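Local coordinates for protein actinorhodin polyketide putative beta-ketoacyl synthase 2 (Streptomyces coelicolor A3, PDB 1TQY) that probably serves as the chain length factor that pairs with a ketosynthase to set polyketide chain length in actinorhodin biosynthesis, at residues 110-115 / 145-150; 86-91 / 154-159; 233-238 / 340-345; 171-176 / 402-407. All coordinates share one frame; numbering follows the deposited sequence.

Contact 1. Residues 110-115 / 145-150; sequences TANACG and YAVNTG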
loop_
_atom_site.group_PDB
_atom_site.type_symbol
_atom_site.label_atom_id
_atom_site.label_comp_id
_atom_site.label_asym_id
_atom_site.label_seq_id
_atom_site.Cartn_x
_atom_site.Cartn_y
_atom_site.Cartn_z
ATOM N N THR B 110 3.121 7.537 1.064
ATOM C CA THR B 110 1.747 7.973 0.842
ATOM C C THR B 110 0.752 6.861 1.028
ATOM O O THR B 110 1.115 5.689 1.031
ATOM C CB THR B 110 1.519 8.462 -0.602
ATOM O OG1 THR B 110 1.776 7.376 -1.506
ATOM C CG2 THR B 110 2.410 9.656 -0.925
ATOM N N ALA B 111 -0.511 7.233 1.189
ATOM C CA ALA B 111 -1.568 6.235 1.283
ATOM C C ALA B 111 -2.421 6.487 0.032
ATOM O O ALA B 111 -2.502 7.618 -0.444
ATOM C CB ALA B 111 -2.395 6.439 2.547
ATOM N N ASN B 112 -3.028 5.444 -0.515
ATOM C CA ASN B 112 -3.870 5.598 -1.700
ATOM C C ASN B 112 -5.024 4.609 -1.572
ATOM O O ASN B 112 -4.807 3.423 -1.351
ATOM C CB ASN B 112 -3.067 5.295 -2.970
ATOM C CG ASN B 112 -3.623 5.998 -4.186
ATOM O OD1 ASN B 112 -4.844 6.091 -4.358
ATOM N ND2 ASN B 112 -2.731 6.492 -5.047
ATOM N N ALA B 113 -6.251 5.083 -1.703
ATOM C CA ALA B 113 -7.392 4.187 -1.559
ATOM C C ALA B 113 -8.013 3.690 -2.868
ATOM O O ALA B 113 -8.294 2.499 -3.017
ATOM C CB ALA B 113 -8.456 4.869 -0.709
ATOM N N CYS B 114 -8.223 4.608 -3.810
ATOM C CA CYS B 114 -8.850 4.298 -5.094
ATOM C C CYS B 114 -7.871 4.233 -6.246
ATOM O O CYS B 114 -8.173 3.645 -7.278
ATOM C CB CYS B 114 -9.888 5.364 -5.438
ATOM S SG CYS B 114 -11.011 5.748 -4.092
ATOM N N GLY B 115 -6.708 4.854 -6.073
ATOM C CA GLY B 115 -5.727 4.880 -7.142
ATOM C C GLY B 115 -6.258 5.797 -8.233
ATOM O O GLY B 115 -7.205 6.553 -8.002
ATOM N N TYR B 145 -1.829 1.670 -7.091
ATOM C CA TYR B 145 -1.812 2.383 -5.818
ATOM C C TYR B 145 -0.534 3.119 -5.459
ATOM O O TYR B 145 -0.580 4.132 -4.777
ATOM C CB TYR B 145 -2.240 1.412 -4.718
ATOM C CG TYR B 145 -3.575 0.790 -5.078
ATOM C CD1 TYR B 145 -4.763 1.523 -4.976
ATOM C CD2 TYR B 145 -3.633 -0.465 -5.688
ATOM C CE1 TYR B 145 -5.967 1.028 -5.490
ATOM C CE2 TYR B 145 -4.830 -0.966 -6.209
ATOM C CZ TYR B 145 -5.991 -0.206 -6.110
ATOM O OH TYR B 145 -7.149 -0.668 -6.690
ATOM N N ALA B 146 0.605 2.631 -5.939
ATOM C CA ALA B 146 1.875 3.284 -5.651
ATOM C C ALA B 146 2.109 4.560 -6.464
ATOM O O ALA B 146 3.013 5.326 -6.145
ATOM C CB ALA B 146 3.019 2.317 -5.911
ATOM N N VAL B 147 1.289 4.802 -7.483
ATOM C CA VAL B 147 1.494 5.949 -8.368
ATOM C C VAL B 147 1.940 7.269 -7.746
ATOM O O VAL B 147 2.951 7.833 -8.167
ATOM C CB VAL B 147 0.248 6.209 -9.300
ATOM C CG1 VAL B 147 -0.989 6.614 -8.480
ATOM C CG2 VAL B 147 0.593 7.288 -10.318
ATOM N N ASN B 148 1.234 7.756 -6.732
ATOM C CA ASN B 148 1.622 9.030 -6.141
ATOM C C ASN B 148 2.962 9.050 -5.416
ATOM O O ASN B 148 3.600 10.100 -5.304
ATOM C CB ASN B 148 0.509 9.544 -5.243
ATOM C CG ASN B 148 -0.792 9.646 -5.987
ATOM O OD1 ASN B 148 -0.802 10.005 -7.171
ATOM N ND2 ASN B 148 -1.894 9.325 -5.323
ATOM N N THR B 149 3.407 7.903 -4.926
ATOM C CA THR B 149 4.703 7.881 -4.260
ATOM C C THR B 149 5.785 7.968 -5.342
ATOM O O THR B 149 6.696 8.794 -5.260
ATOM C CB THR B 149 4.887 6.603 -3.415
ATOM O OG1 THR B 149 4.059 6.685 -2.246
ATOM C CG2 THR B 149 6.330 6.452 -2.978
ATOM N N GLY B 150 5.652 7.136 -6.367
ATOM C CA GLY B 150 6.609 7.141 -7.455
ATOM C C GLY B 150 6.708 8.457 -8.212
ATOM O O GLY B 150 7.802 8.859 -8.606
HETATM O O HOH W 1 0.598 6.478 -3.981
HETATM O O HOH W 2 -8.836 1.161 -7.408
#
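Thr110 and Thr149 bring their hydroxyls together, OG1 to OG1 at 2.5 Å, a hydrogen bond so short that its exact length is doubtful, between side chains running antiparallel past one another. Thr149 OG1 also bonds Ser163 O. A water extends the link: it donates to Tyr145 O at 2.7 Å, is hydrogen-bonded to Thr110 OG1, and takes a weak bond from Thr149 N. The same Tyr145 O receives a second, weak bond from Asn112 ND2 at 3.2 Å. Asn112 CG, anti to the backbone N (chi1 -154°), lies on the side of Tyr145, while OD1 accepts from Gly115 N at 2.8 Å, an Asx motif within 112-115, with the donor 43° above the carbonyl plane. As modelled, Asn112 ND2 also faces Asn148 ND2 at 3.0 Å, a doubtful pairing of two donors; Asn148 OD1 bonds Thr80 OG1. At the far end a second water donates to Cys114 O and accepts from Tyr145 OH at 2.6 Å. Asp196 takes the N-H groups of Ala113 and Cys114. Asn112 O is buried without a partner, so this core junction of strand and helix relies on a hydroxyl pair and bridging waters and leaves one carbonyl unpaid.

Contact 2. Residues 86-91 / 154-159; sequences AADWAL and IRHGMR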
loop_
_atom_site.group_PDB
_atom_site.type_symbol
_atom_site.label_atom_id
_atom_site.label_comp_id
_atom_site.label_asym_id
_atom_site.label_seq_id
_atom_site.Cartn_x
_atom_site.Cartn_y
_atom_site.Cartn_z
ATOM N N ALA B 86 0.056 19.371 -4.224
ATOM C CA ALA B 86 0.118 19.396 -2.771
ATOM C C ALA B 86 1.566 19.200 -2.335
ATOM O O ALA B 86 2.088 19.979 -1.537
ATOM C CB ALA B 86 -0.756 18.283 -2.201
ATOM N N ALA B 87 2.212 18.168 -2.871
ATOM C CA ALA B 87 3.593 17.874 -2.514
ATOM C C ALA B 87 4.523 19.057 -2.766
ATOM O O ALA B 87 5.323 19.413 -1.906
ATOM C CB ALA B 87 4.082 16.641 -3.270
ATOM N N ASP B 88 4.417 19.672 -3.938
ATOM C CA ASP B 88 5.281 20.806 -4.256
ATOM C C ASP B 88 5.095 21.937 -3.250
ATOM O O ASP B 88 6.076 22.470 -2.712
ATOM C CB ASP B 88 5.005 21.308 -5.675
ATOM C CG ASP B 88 5.890 22.479 -6.059
ATOM O OD1 ASP B 88 7.127 22.298 -6.137
ATOM O OD2 ASP B 88 5.349 23.588 -6.281
ATOM N N TRP B 89 3.838 22.298 -2.989
ATOM C CA TRP B 89 3.510 23.360 -2.027
ATOM C C TRP B 89 4.038 23.066 -0.625
ATOM O O TRP B 89 4.464 23.976 0.093
ATOM C CB TRP B 89 1.984 23.576 -1.947
ATOM C CG TRP B 89 1.406 24.266 -3.144
ATOM C CD1 TRP B 89 2.096 24.963 -4.097
ATOM C CD2 TRP B 89 0.018 24.351 -3.510
ATOM N NE1 TRP B 89 1.226 25.472 -5.034
ATOM C CE2 TRP B 89 -0.053 25.114 -4.700
ATOM C CE3 TRP B 89 -1.168 23.857 -2.950
ATOM C CZ2 TRP B 89 -1.267 25.397 -5.341
ATOM C CZ3 TRP B 89 -2.381 24.137 -3.588
ATOM C CH2 TRP B 89 -2.419 24.903 -4.773
ATOM N N ALA B 90 4.007 21.794 -0.236
ATOM C CA ALA B 90 4.482 21.391 1.084
ATOM C C ALA B 90 6.000 21.580 1.200
ATOM O O ALA B 90 6.496 22.064 2.220
ATOM C CB ALA B 90 4.109 19.933 1.348
ATOM N N LEU B 91 6.726 21.197 0.149
ATOM C CA LEU B 91 8.177 21.337 0.131
ATOM C C LEU B 91 8.617 22.798 0.175
ATOM O O LEU B 91 9.618 23.130 0.816
ATOM C CB LEU B 91 8.779 20.656 -1.099
ATOM C CG LEU B 91 8.922 19.128 -1.033
ATOM C CD1 LEU B 91 9.379 18.582 -2.387
ATOM C CD2 LEU B 91 9.937 18.767 0.054
ATOM N N ILE B 154 10.086 10.846 -8.229
ATOM C CA ILE B 154 10.738 11.239 -9.473
ATOM C C ILE B 154 10.803 12.749 -9.669
ATOM O O ILE B 154 11.827 13.286 -10.094
ATOM C CB ILE B 154 9.996 10.632 -10.680
ATOM C CG1 ILE B 154 10.094 9.111 -10.625
ATOM C CG2 ILE B 154 10.580 11.158 -11.990
ATOM C CD1 ILE B 154 9.298 8.430 -11.686
ATOM N N ARG B 155 9.713 13.436 -9.357
ATOM C CA ARG B 155 9.689 14.868 -9.552
ATOM C C ARG B 155 10.632 15.637 -8.640
ATOM O O ARG B 155 11.089 16.720 -8.997
ATOM C CB ARG B 155 8.276 15.422 -9.375
ATOM C CG ARG B 155 8.104 16.740 -10.098
ATOM C CD ARG B 155 6.957 17.528 -9.540
ATOM N NE ARG B 155 6.693 18.740 -10.303
ATOM C CZ ARG B 155 5.768 19.628 -9.962
ATOM N NH1 ARG B 155 5.034 19.431 -8.875
ATOM N NH2 ARG B 155 5.571 20.708 -10.707
ATOM N N HIS B 156 10.934 15.100 -7.465
ATOM C CA HIS B 156 11.812 15.829 -6.565
ATOM C C HIS B 156 13.166 15.171 -6.359
ATOM O O HIS B 156 13.994 15.660 -5.593
ATOM C CB HIS B 156 11.085 16.058 -5.240
ATOM C CG HIS B 156 9.792 16.792 -5.405
ATOM N ND1 HIS B 156 9.733 18.140 -5.686
ATOM C CD2 HIS B 156 8.513 16.348 -5.427
ATOM C CE1 HIS B 156 8.475 18.495 -5.880
ATOM N NE2 HIS B 156 7.714 17.426 -5.729
ATOM N N GLY B 157 13.397 14.074 -7.071
ATOM C CA GLY B 157 14.662 13.374 -6.959
ATOM C C GLY B 157 14.899 12.803 -5.578
ATOM O O GLY B 157 16.012 12.855 -5.044
ATOM N N MET B 158 13.843 12.248 -4.990
ATOM C CA MET B 158 13.940 11.649 -3.662
ATOM C C MET B 158 14.193 10.158 -3.839
ATOM O O MET B 158 13.399 9.478 -4.473
ATOM C CB MET B 158 12.651 11.915 -2.882
ATOM C CG MET B 158 12.432 13.393 -2.660
ATOM S SD MET B 158 11.030 13.803 -1.619
ATOM C CE MET B 158 11.108 15.623 -1.710
ATOM N N ARG B 159 15.300 9.660 -3.291
ATOM C CA ARG B 159 15.661 8.256 -3.463
ATOM C C ARG B 159 15.709 7.392 -2.212
ATOM O O ARG B 159 16.024 6.205 -2.292
ATOM C CB ARG B 159 17.008 8.167 -4.183
ATOM C CG ARG B 159 17.007 8.897 -5.515
ATOM C CD ARG B 159 18.100 8.410 -6.442
ATOM N NE ARG B 159 17.878 8.945 -7.781
ATOM C CZ ARG B 159 18.128 10.202 -8.130
ATOM N NH1 ARG B 159 18.625 11.052 -7.242
ATOM N NH2 ARG B 159 17.840 10.611 -9.354
#
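Leu91 of helix 78-93 and His156 of helix 147-156 meet tip to tip where the two helices come together in the N-terminal half of the thiolase fold. The packing is tight here. Leu91 CD1 sits over one face of the imidazole, 3.5 Å from the ring centroid and 16° off the ring normal, a CH-pi contact displaced toward the rim atom ND1. The opposite face of the ring carries Arg155 CB. The same methyl is pressed by Met158 CE at 3.5 Å, closer than carbons usually come. Met158 reaches it because its chain is extended, CE anti to CB (chi3 -177°). Strands 106-111 and 189-196 back this apolar end, through Val108 and Val191 against Met158. Gly157, with positive phi, turns the chain off the helix, and Met158 comes back toward Leu91. Toward the partly exposed side the contact thins out. Asp88 and Arg155 carry opposite charges, yet no N-H of the guanidinium points at the carboxylate, which lies well out of its plane; the attraction is at most long-range. The Asp88 carboxylate lies nearly coplanar with the imidazole, OD1 standing at the ring edge 4.0 Å from His156 CE1.

Contact 3. Residues 233-238 / 340-345; sequences YVPGEG and RLYSGG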
loop_
_atom_site.group_PDB
_atom_site.type_symbol
_atom_site.label_atom_id
_atom_site.label_comp_id
_atom_site.label_asym_id
_atom_site.label_seq_id
_atom_site.Cartn_x
_atom_site.Cartn_y
_atom_site.Cartn_z
ATOM N N TYR B 233 -22.103 9.532 4.925
ATOM C CA TYR B 233 -21.086 10.541 4.700
ATOM C C TYR B 233 -21.145 11.016 3.258
ATOM O O TYR B 233 -21.712 10.341 2.394
ATOM C CB TYR B 233 -19.689 9.979 5.022
ATOM C CG TYR B 233 -19.135 9.000 4.008
ATOM C CD1 TYR B 233 -18.389 9.444 2.909
ATOM C CD2 TYR B 233 -19.341 7.623 4.156
ATOM C CE1 TYR B 233 -17.858 8.538 1.989
ATOM C CE2 TYR B 233 -18.819 6.712 3.242
ATOM C CZ TYR B 233 -18.075 7.174 2.160
ATOM O OH TYR B 233 -17.539 6.274 1.269
ATOM N N VAL B 234 -20.589 12.197 3.013
ATOM C CA VAL B 234 -20.527 12.747 1.665
ATOM C C VAL B 234 -19.085 12.533 1.185
ATOM O O VAL B 234 -18.146 12.894 1.885
ATOM C CB VAL B 234 -20.855 14.270 1.653
ATOM C CG1 VAL B 234 -20.568 14.846 0.265
ATOM C CG2 VAL B 234 -22.347 14.489 1.993
ATOM N N PRO B 235 -18.894 11.911 0.009
ATOM C CA PRO B 235 -17.548 11.664 -0.538
ATOM C C PRO B 235 -16.917 12.998 -0.944
ATOM O O PRO B 235 -17.625 13.969 -1.221
ATOM C CB PRO B 235 -17.816 10.822 -1.783
ATOM C CG PRO B 235 -19.181 10.265 -1.563
ATOM C CD PRO B 235 -19.928 11.353 -0.876
ATOM N N GLY B 236 -15.594 13.043 -0.999
ATOM C CA GLY B 236 -14.914 14.257 -1.421
ATOM C C GLY B 236 -13.651 13.864 -2.164
ATOM O O GLY B 236 -13.316 12.684 -2.202
ATOM N N GLU B 237 -12.959 14.823 -2.772
ATOM C CA GLU B 237 -11.708 14.529 -3.474
ATOM C C GLU B 237 -10.687 15.492 -2.909
ATOM O O GLU B 237 -11.033 16.607 -2.519
ATOM C CB GLU B 237 -11.845 14.743 -4.991
ATOM C CG GLU B 237 -11.892 16.205 -5.414
ATOM C CD GLU B 237 -12.014 16.397 -6.934
ATOM O OE1 GLU B 237 -11.656 15.472 -7.702
ATOM O OE2 GLU B 237 -12.450 17.491 -7.357
ATOM N N GLY B 238 -9.431 15.069 -2.847
ATOM C CA GLY B 238 -8.408 15.948 -2.321
ATOM C C GLY B 238 -7.651 15.326 -1.173
ATOM O O GLY B 238 -7.668 14.110 -0.979
ATOM N N ARG B 340 -15.482 13.148 3.162
ATOM C CA ARG B 340 -14.438 12.180 3.495
ATOM C C ARG B 340 -13.524 12.019 2.282
ATOM O O ARG B 340 -13.979 11.642 1.197
ATOM C CB ARG B 340 -15.058 10.828 3.876
ATOM C CG ARG B 340 -15.883 10.847 5.178
ATOM C CD ARG B 340 -16.307 9.442 5.636
ATOM N NE ARG B 340 -15.212 8.607 6.137
ATOM C CZ ARG B 340 -14.675 8.704 7.351
ATOM N NH1 ARG B 340 -15.122 9.610 8.209
ATOM N NH2 ARG B 340 -13.705 7.877 7.715
ATOM N N LEU B 341 -12.238 12.291 2.473
ATOM C CA LEU B 341 -11.281 12.221 1.381
ATOM C C LEU B 341 -10.459 10.936 1.370
ATOM O O LEU B 341 -9.407 10.859 0.735
ATOM C CB LEU B 341 -10.358 13.447 1.424
ATOM C CG LEU B 341 -11.041 14.802 1.687
ATOM C CD1 LEU B 341 -9.958 15.864 1.703
ATOM C CD2 LEU B 341 -12.105 15.134 0.604
ATOM N N TYR B 342 -10.936 9.924 2.087
ATOM C CA TYR B 342 -10.271 8.630 2.108
ATOM C C TYR B 342 -8.807 8.723 2.531
ATOM O O TYR B 342 -8.518 9.066 3.677
ATOM C CB TYR B 342 -10.406 7.980 0.722
ATOM C CG TYR B 342 -11.852 7.779 0.300
ATOM C CD1 TYR B 342 -12.657 6.832 0.934
ATOM C CD2 TYR B 342 -12.435 8.576 -0.690
ATOM C CE1 TYR B 342 -14.006 6.685 0.601
ATOM C CE2 TYR B 342 -13.787 8.436 -1.029
ATOM C CZ TYR B 342 -14.562 7.490 -0.376
ATOM O OH TYR B 342 -15.904 7.373 -0.688
ATOM N N SER B 343 -7.883 8.431 1.620
ATOM C CA SER B 343 -6.482 8.497 1.983
ATOM C C SER B 343 -6.075 9.940 2.245
ATOM O O SER B 343 -5.014 10.200 2.810
ATOM C CB SER B 343 -5.597 7.862 0.898
ATOM O OG SER B 343 -5.351 8.758 -0.177
ATOM N N GLY B 344 -6.931 10.884 1.858
ATOM C CA GLY B 344 -6.627 12.288 2.095
ATOM C C GLY B 344 -7.159 12.801 3.428
ATOM O O GLY B 344 -6.669 13.791 3.965
ATOM N N GLY B 345 -8.142 12.097 3.986
ATOM C CA GLY B 345 -8.762 12.524 5.234
ATOM C C GLY B 345 -7.898 12.626 6.475
ATOM O O GLY B 345 -7.966 13.619 7.201
#
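Tyr233 and Arg340 meet over the tyrosine ring, two side chains crossing at about a right angle. The main apolar contact is CH-pi: Arg340 CD lies over one face of the tyrosine, 3.3 Å from Tyr233 CG. The guanidinium stands higher over the same ring, Arg340 CZ 5.8 Å from the Tyr233 centroid, at most a weak cation-pi attraction; the bend at chi3 (71°) places NE, and Asp305 forms the salt bridge. Leu341 CD2 rests on bare backbone, 3.4 Å from Gly236 C, a fit allowed by the glycine. Polar contacts come in two sorts. Backbone to backbone, Arg340 N donates to Val234 O at 3.0 Å with a fairly straight N-H (158°), and Gly236 N returns a weak bond to Arg340 O at 3.1 Å; the pair makes a single beta bridge between Pro235 and Arg340. Side chain to side chain, the phenols share a hydrogen bond of 2.8 Å between Tyr233 OH and Tyr342 OH, the second also bonding Gln207. Pro235 packs on helix 201-208, Glu237 leads into strand 238-246, which begins at Gly238, and the loop 340-344 runs into helix 345-359, so the bridge ties these elements together near the centre of the chain.

Contact 4. Residues 171-176 / 402-407; sequences GGLDAL and FNSAAV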
loop_
_atom_site.group_PDB
_atom_site.type_symbol
_atom_site.label_atom_id
_atom_site.label_comp_id
_atom_site.label_asym_id
_atom_site.label_seq_id
_atom_site.Cartn_x
_atom_site.Cartn_y
_atom_site.Cartn_z
ATOM N N GLY B 171 -5.707 4.728 6.033
ATOM C CA GLY B 171 -4.403 4.747 5.395
ATOM C C GLY B 171 -3.582 6.013 5.530
ATOM O O GLY B 171 -2.383 5.939 5.794
ATOM N N GLY B 172 -4.223 7.160 5.334
ATOM C CA GLY B 172 -3.548 8.438 5.433
ATOM C C GLY B 172 -2.809 8.639 6.736
ATOM O O GLY B 172 -1.682 9.142 6.736
ATOM N N LEU B 173 -3.430 8.256 7.849
ATOM C CA LEU B 173 -2.792 8.399 9.156
ATOM C C LEU B 173 -1.687 7.362 9.265
ATOM O O LEU B 173 -0.600 7.661 9.742
ATOM C CB LEU B 173 -3.825 8.205 10.280
ATOM C CG LEU B 173 -3.989 9.377 11.251
ATOM C CD1 LEU B 173 -4.260 10.633 10.456
ATOM C CD2 LEU B 173 -5.128 9.109 12.248
ATOM N N ASP B 174 -1.967 6.147 8.803
ATOM C CA ASP B 174 -0.980 5.079 8.829
ATOM C C ASP B 174 0.267 5.479 8.044
ATOM O O ASP B 174 1.382 5.157 8.451
ATOM C CB ASP B 174 -1.572 3.794 8.251
ATOM C CG ASP B 174 -2.575 3.134 9.190
ATOM O OD1 ASP B 174 -3.305 2.219 8.736
ATOM O OD2 ASP B 174 -2.629 3.515 10.381
ATOM N N ALA B 175 0.074 6.178 6.924
ATOM C CA ALA B 175 1.192 6.614 6.087
ATOM C C ALA B 175 2.097 7.542 6.897
ATOM O O ALA B 175 3.321 7.403 6.887
ATOM C CB ALA B 175 0.667 7.335 4.834
ATOM N N LEU B 176 1.471 8.490 7.586
ATOM C CA LEU B 176 2.166 9.462 8.421
ATOM C C LEU B 176 2.938 8.760 9.529
ATOM O O LEU B 176 4.067 9.131 9.857
ATOM C CB LEU B 176 1.159 10.440 9.021
ATOM C CG LEU B 176 1.018 11.815 8.369
ATOM C CD1 LEU B 176 1.364 11.760 6.892
ATOM C CD2 LEU B 176 -0.406 12.318 8.581
ATOM N N PHE B 402 -10.300 -0.958 10.195
ATOM C CA PHE B 402 -9.012 -0.296 10.396
ATOM C C PHE B 402 -9.109 0.918 11.322
ATOM O O PHE B 402 -9.943 1.803 11.117
ATOM C CB PHE B 402 -8.422 0.152 9.052
ATOM C CG PHE B 402 -8.173 -0.969 8.082
ATOM C CD1 PHE B 402 -9.168 -1.391 7.207
ATOM C CD2 PHE B 402 -6.911 -1.548 7.988
ATOM C CE1 PHE B 402 -8.905 -2.375 6.245
ATOM C CE2 PHE B 402 -6.635 -2.532 7.032
ATOM C CZ PHE B 402 -7.632 -2.942 6.158
ATOM N N ASN B 403 -8.247 0.944 12.334
ATOM C CA ASN B 403 -8.197 2.031 13.302
ATOM C C ASN B 403 -6.843 2.697 13.283
ATOM O O ASN B 403 -5.820 2.026 13.169
ATOM C CB ASN B 403 -8.445 1.510 14.715
ATOM C CG ASN B 403 -9.800 0.906 14.868
ATOM O OD1 ASN B 403 -10.805 1.566 14.648
ATOM N ND2 ASN B 403 -9.842 -0.364 15.230
ATOM N N SER B 404 -6.836 4.016 13.415
ATOM C CA SER B 404 -5.588 4.742 13.408
ATOM C C SER B 404 -5.691 5.986 14.275
ATOM O O SER B 404 -6.656 6.751 14.186
ATOM C CB SER B 404 -5.230 5.115 11.969
ATOM O OG SER B 404 -3.945 5.679 11.901
ATOM N N ALA B 405 -4.690 6.176 15.123
ATOM C CA ALA B 405 -4.659 7.318 16.017
ATOM C C ALA B 405 -3.297 7.996 15.964
ATOM O O ALA B 405 -2.270 7.335 15.802
ATOM C CB ALA B 405 -4.974 6.875 17.433
ATOM N N ALA B 406 -3.293 9.315 16.110
ATOM C CA ALA B 406 -2.061 10.080 16.057
ATOM C C ALA B 406 -2.119 11.232 17.040
ATOM O O ALA B 406 -3.102 11.971 17.091
ATOM C CB ALA B 406 -1.845 10.611 14.654
ATOM N N VAL B 407 -1.067 11.387 17.830
ATOM C CA VAL B 407 -1.033 12.477 18.795
ATOM C C VAL B 407 -0.020 13.524 18.347
ATOM O O VAL B 407 1.114 13.199 18.007
ATOM C CB VAL B 407 -0.724 11.943 20.219
ATOM C CG1 VAL B 407 0.227 10.784 20.134
ATOM C CG2 VAL B 407 -0.153 13.061 21.088
HETATM O O HOH W 3 -4.993 1.227 10.493
#
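Leu173 and Ser404 bring the helix and strand together in the thiolase fold, where helix 171-185 belongs to the buried central helical layer and strand 402-410 to a sheet beside it. The short segments lie 7.8 Å apart at their axes, with N-to-C directions 49° apart. Packing comes first. Leu173 lies against the strand: CB is 3.0 Å from Ser404 OG, unusually short as modelled, CD2 reaches the Ser404 carbonyl oxygen, and CG rests 4.2 Å from Ala406 CB. Its chi1 of -122° is off any staggered position, which may reflect strain or the model; Val394 and Ala396 of strand 391-398 and Val350 of helix 345-359 also pack on it. Ser404 and Ala406 turn toward the helix, while Asn403 and Ala405 turn away, onto helix 281-292. The polar part is small. Ser404 OG, anti to the backbone N, donates to Asp174 OD2 at 3.0 Å. That oxygen also bonds Ser267 OG, so two hydroxyls grip it at the partly exposed end of the contact. A water extends the polar link, lying 2.6 Å from Asp174 OD1 and 2.9 Å from Asn403 O. The Ser404 hydroxyl approaches Asp174 OD2 from above the carboxylate plane, 43° out of it.

Along the chain, contact 1 falls between the two segments of contact 2, both using helix 147-156; contact 3 likewise falls between the segments of contact 4. Contact 1 is the hub: its centre is about 14 Å from those of contacts 2 and 3 and about 15 Å from that of contact 4, whereas contact 2 stands about 22 Å from both others. Strand 106-111 and the loop after it join contacts 1, 3 and 4. Ala111 CB packs on Gly171 and Gly172 of contact 4, and the backbone O of Ala111 bonds Ser343 OG of contact 3. Distant parts of the sequence thus converge on one core, while contact 2 ties the helices farther from the chain's centre.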